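Local coordinates for PAN2-PAN3 deadenylation complex catalytic subunit pan2 (Neurospora crassa, PDB 4CZW), which shortens the poly(A) tails of mRNA as the exonuclease subunit of the PAN2-PAN3 deadenylation complex, here as its nuclease domain and a ubiquitin-protease-like domain thought to be inactive, at residues L41-T46 / F364-V369; N47-S52 / V120-A125. All coordinates share one frame; numbering follows the deposited sequence.

Contact 1: L41-T46 / F364-V369; sequences LENNIT and FNDFSV
N43 and D366 meet through their polar ends, with N43 ND2 donating to D366 OD2 at 2.8 Å. The amide comes from above the carboxylate plane, 64° out of it, and the two side chains cross at about a right angle. ND2 also donates to the backbone O of C16, while D366 OD1 has a further partner in helix 51-58, so the amide nitrogen and the carboxylate each have two partners. A weak backbone bond lies alongside: L41 N to D366 O, 3.1 Å. D366 and F367 are the two central residues of a type II' turn from N365 to S368, which brings this carbonyl to the passing chain.

F367 carries the packing. N43 OD1 sits at the ring edge, 3.4 Å from F367 CE2, with amide and ring planes perpendicular, and E42 CA lies 4.1 Å from F367 CD2. An alanine here, in place of the asparagine, would lose the amide's bonds to D366 and C16 and its contact with the ring edge, and would probably leave this loop less firmly held against the turn.

F367 also packs edge-to-face with F30 and F33. The turn joins strands 361-365 and 368-371 at the end of a large mixed sheet; F364 rests on strand 339-347, and L41 packs on helix 51-58.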
# COMPACT_ATOMS: atom_id res chain seq x y z
N LEU A 41 -7.03 6.98 -2.51
CA LEU A 41 -7.23 6.31 -1.23
C LEU A 41 -8.18 7.10 -0.33
O LEU A 41 -8.07 8.32 -0.21
CB LEU A 41 -5.89 6.10 -0.52
CG LEU A 41 -4.93 5.13 -1.21
CD1 LEU A 41 -3.57 5.14 -0.53
CD2 LEU A 41 -5.50 3.72 -1.22
N GLU A 42 -9.10 6.39 0.31
CA GLU A 42 -10.10 7.02 1.17
C GLU A 42 -9.46 7.52 2.47
O GLU A 42 -8.50 6.93 2.96
CB GLU A 42 -11.24 6.04 1.46
CG GLU A 42 -11.91 5.51 0.20
CD GLU A 42 -12.89 4.40 0.47
OE1 GLU A 42 -13.16 4.11 1.66
OE2 GLU A 42 -13.40 3.81 -0.50
N ASN A 43 -10.00 8.60 3.02
CA ASN A 43 -9.36 9.30 4.14
C ASN A 43 -10.14 9.28 5.45
O ASN A 43 -9.93 10.14 6.31
CB ASN A 43 -9.10 10.76 3.74
CG ASN A 43 -10.35 11.48 3.28
OD1 ASN A 43 -11.45 10.93 3.33
ND2 ASN A 43 -10.19 12.71 2.83
N ASN A 44 -11.04 8.31 5.62
CA ASN A 44 -11.83 8.22 6.84
C ASN A 44 -11.28 7.16 7.78
O ASN A 44 -12.03 6.53 8.52
CB ASN A 44 -13.28 7.92 6.50
CG ASN A 44 -13.44 6.65 5.69
OD1 ASN A 44 -12.60 6.32 4.86
ND2 ASN A 44 -14.52 5.93 5.95
N ILE A 45 -9.97 6.98 7.74
CA ILE A 45 -9.31 5.95 8.52
C ILE A 45 -8.26 6.58 9.42
O ILE A 45 -7.71 7.64 9.10
CB ILE A 45 -8.66 4.89 7.60
CG1 ILE A 45 -9.62 4.50 6.48
CG2 ILE A 45 -8.23 3.66 8.39
CD1 ILE A 45 -9.00 3.64 5.40
N THR A 46 -8.00 5.96 10.57
CA THR A 46 -6.94 6.41 11.46
C THR A 46 -5.60 6.31 10.73
O THR A 46 -5.35 5.33 10.02
CB THR A 46 -6.90 5.57 12.75
OG1 THR A 46 -8.18 5.61 13.38
CG2 THR A 46 -5.85 6.12 13.71
N PHE A 364 -2.94 13.32 -6.42
CA PHE A 364 -3.65 12.35 -5.59
C PHE A 364 -4.08 12.96 -4.26
O PHE A 364 -3.43 12.76 -3.23
CB PHE A 364 -2.78 11.11 -5.34
CG PHE A 364 -2.57 10.26 -6.56
CD1 PHE A 364 -3.47 9.26 -6.88
CD2 PHE A 364 -1.48 10.47 -7.39
CE1 PHE A 364 -3.28 8.48 -8.01
CE2 PHE A 364 -1.28 9.68 -8.51
CZ PHE A 364 -2.19 8.69 -8.82
N ASN A 365 -5.16 13.73 -4.29
CA ASN A 365 -5.75 14.28 -3.08
C ASN A 365 -6.74 13.29 -2.48
O ASN A 365 -7.95 13.41 -2.68
CB ASN A 365 -6.43 15.62 -3.37
CG ASN A 365 -6.96 16.29 -2.12
OD1 ASN A 365 -6.68 15.86 -1.00
ND2 ASN A 365 -7.73 17.36 -2.30
N ASP A 366 -6.20 12.31 -1.75
CA ASP A 366 -6.99 11.20 -1.22
C ASP A 366 -7.73 10.48 -2.35
O ASP A 366 -7.11 9.99 -3.28
CB ASP A 366 -7.97 11.69 -0.14
CG ASP A 366 -7.27 12.06 1.15
OD1 ASP A 366 -6.37 11.30 1.58
OD2 ASP A 366 -7.60 13.12 1.73
N PHE A 367 -9.06 10.42 -2.26
CA PHE A 367 -9.84 9.73 -3.28
C PHE A 367 -10.19 10.66 -4.44
O PHE A 367 -10.90 10.27 -5.37
CB PHE A 367 -11.11 9.12 -2.68
CG PHE A 367 -11.97 10.10 -1.94
CD1 PHE A 367 -12.96 10.81 -2.59
CD2 PHE A 367 -11.81 10.29 -0.57
CE1 PHE A 367 -13.76 11.70 -1.91
CE2 PHE A 367 -12.60 11.18 0.12
CZ PHE A 367 -13.58 11.89 -0.55
N SER A 368 -9.68 11.89 -4.39
CA SER A 368 -9.85 12.83 -5.50
C SER A 368 -8.60 12.83 -6.37
O SER A 368 -7.55 13.36 -5.98
CB SER A 368 -10.14 14.24 -4.97
OG SER A 368 -10.29 15.15 -6.04
N VAL A 369 -8.70 12.24 -7.55
CA VAL A 369 -7.57 12.11 -8.46
C VAL A 369 -7.76 12.94 -9.72
O VAL A 369 -8.83 12.92 -10.33
CB VAL A 369 -7.33 10.64 -8.85
CG1 VAL A 369 -6.12 10.51 -9.75
CG2 VAL A 369 -7.18 9.78 -7.60

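Contact 2: N47-S52 / V120-A125; sequences NSYANS and VLEDIA
Two first torsions put CG between the backbone N and the carbonyl carbon: Y49 at chi1 71°, sending its ring toward V120, and E122 at 66°, from where an extended chain carries the carboxylate back to N47. In N47, CG instead lies beside its own backbone N, anti to the carbonyl carbon. N47 and E122 thus bond each other reciprocally, side chain to backbone in both directions. N47 N gives its hydrogen to E122 OE2 at 2.9 Å, reaching the carboxylate from above its plane; E122 N gives one to N47 OD1, also at 2.9 Å, nearly straight and in the plane of the N47 side-chain carbonyl. L121 CD2 lies 3.5 Å from N47 ND2. The Y49 hydroxyl donates to V120 O, which lies at the ring edge, from above that carbonyl's plane. Within the 120-125 loop, L121 O accepts from both I124 N and A125 N, folding the loop back on itself.

Helix 130-149 supplies L133 and L137 against Y49. The 47-52 sequence, leading into helix 51-58, resembles the Cys box of ubiquitin-specific proteases, and S48 probably stands where active relatives carry the nucleophilic cysteine, consistent with this pseudo-protease lacking a catalytic triad.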
# COMPACT_ATOMS: atom_id res chain seq x y z
N ASN A 47 -4.76 7.33 10.89
CA ASN A 47 -3.46 7.41 10.22
C ASN A 47 -3.59 7.41 8.70
O ASN A 47 -2.74 6.85 8.00
CB ASN A 47 -2.56 6.26 10.67
CG ASN A 47 -2.38 6.20 12.17
OD1 ASN A 47 -2.20 7.23 12.83
ND2 ASN A 47 -2.42 5.00 12.73
N SER A 48 -4.63 8.06 8.19
CA SER A 48 -4.85 8.14 6.75
C SER A 48 -3.94 9.17 6.10
O SER A 48 -4.01 9.40 4.89
CB SER A 48 -6.31 8.47 6.45
OG SER A 48 -6.69 9.71 7.03
N TYR A 49 -3.07 9.79 6.90
CA TYR A 49 -2.07 10.71 6.39
C TYR A 49 -1.09 9.96 5.49
O TYR A 49 -0.40 10.56 4.66
CB TYR A 49 -1.31 11.39 7.53
CG TYR A 49 -0.38 10.46 8.30
CD1 TYR A 49 -0.83 9.75 9.40
CD2 TYR A 49 0.95 10.31 7.92
CE1 TYR A 49 0.01 8.90 10.10
CE2 TYR A 49 1.80 9.47 8.61
CZ TYR A 49 1.33 8.77 9.70
OH TYR A 49 2.18 7.93 10.39
N ALA A 50 -1.04 8.64 5.67
CA ALA A 50 -0.12 7.78 4.95
C ALA A 50 -0.45 7.66 3.46
O ALA A 50 0.39 7.23 2.67
CB ALA A 50 -0.11 6.40 5.58
N ASN A 51 -1.66 8.05 3.09
CA ASN A 51 -2.15 7.91 1.72
C ASN A 51 -1.21 8.48 0.67
O ASN A 51 -0.90 7.82 -0.32
CB ASN A 51 -3.53 8.55 1.58
CG ASN A 51 -4.62 7.76 2.27
OD1 ASN A 51 -4.47 6.57 2.53
ND2 ASN A 51 -5.73 8.42 2.57
N SER A 52 -0.77 9.72 0.88
CA SER A 52 0.12 10.39 -0.06
C SER A 52 1.43 9.63 -0.22
O SER A 52 1.96 9.51 -1.32
CB SER A 52 0.39 11.82 0.39
OG SER A 52 -0.81 12.54 0.57
N VAL A 120 4.54 7.80 14.53
CA VAL A 120 3.86 7.47 13.28
C VAL A 120 2.37 7.20 13.51
O VAL A 120 1.63 6.91 12.57
CB VAL A 120 4.49 6.23 12.61
CG1 VAL A 120 5.95 6.51 12.27
CG2 VAL A 120 4.37 5.02 13.51
N LEU A 121 1.95 7.30 14.77
CA LEU A 121 0.54 7.12 15.12
C LEU A 121 -0.06 8.44 15.59
O LEU A 121 0.31 8.96 16.64
CB LEU A 121 0.40 6.04 16.20
CG LEU A 121 1.01 4.68 15.87
CD1 LEU A 121 0.88 3.73 17.04
CD2 LEU A 121 0.38 4.09 14.62
N GLU A 122 -1.00 8.97 14.81
CA GLU A 122 -1.53 10.31 15.02
C GLU A 122 -2.23 10.50 16.37
O GLU A 122 -2.47 11.63 16.79
CB GLU A 122 -2.49 10.68 13.89
CG GLU A 122 -3.76 9.84 13.84
CD GLU A 122 -4.63 10.17 12.64
OE1 GLU A 122 -4.23 11.04 11.83
OE2 GLU A 122 -5.71 9.56 12.50
N ASP A 123 -2.56 9.40 17.03
CA ASP A 123 -3.22 9.46 18.33
C ASP A 123 -2.22 9.44 19.48
O ASP A 123 -2.51 9.91 20.58
CB ASP A 123 -4.22 8.31 18.49
CG ASP A 123 -5.39 8.42 17.53
OD1 ASP A 123 -5.74 9.55 17.14
OD2 ASP A 123 -5.97 7.37 17.18
N ILE A 124 -1.04 8.89 19.21
CA ILE A 124 -0.02 8.72 20.25
C ILE A 124 1.14 9.71 20.07
O ILE A 124 1.66 10.24 21.06
CB ILE A 124 0.53 7.27 20.25
CG1 ILE A 124 -0.47 6.30 20.90
CG2 ILE A 124 1.86 7.18 20.98
CD1 ILE A 124 -1.58 5.84 19.98
N ALA A 125 1.51 9.96 18.82
CA ALA A 125 2.68 10.77 18.48
C ALA A 125 2.71 12.13 19.17
O ALA A 125 1.67 12.72 19.46
CB ALA A 125 2.77 10.95 16.98

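In the fold
Both contacts are largely buried and belong to the ubiquitin-protease-like scaffold, with contact 2 nested in the chain loop that contact 1 closes. Their first segments run on from one another, 41-46 into 47-52, so one continuous chain is held first against a sheet turn and then against the loop ahead of helix 130-149. Contact 1, joining the chain to the sheet, combines one side-chain pair, a weak backbone bond and aromatic packing; contact 2, between the approach to helix 51-58 and a loop, relies on bonds pairing side chains with backbone. N51, near the start of helix 51-58, ties them together: its ND2 is probably hydrogen-bonded to both D366 OD1 and E42 O.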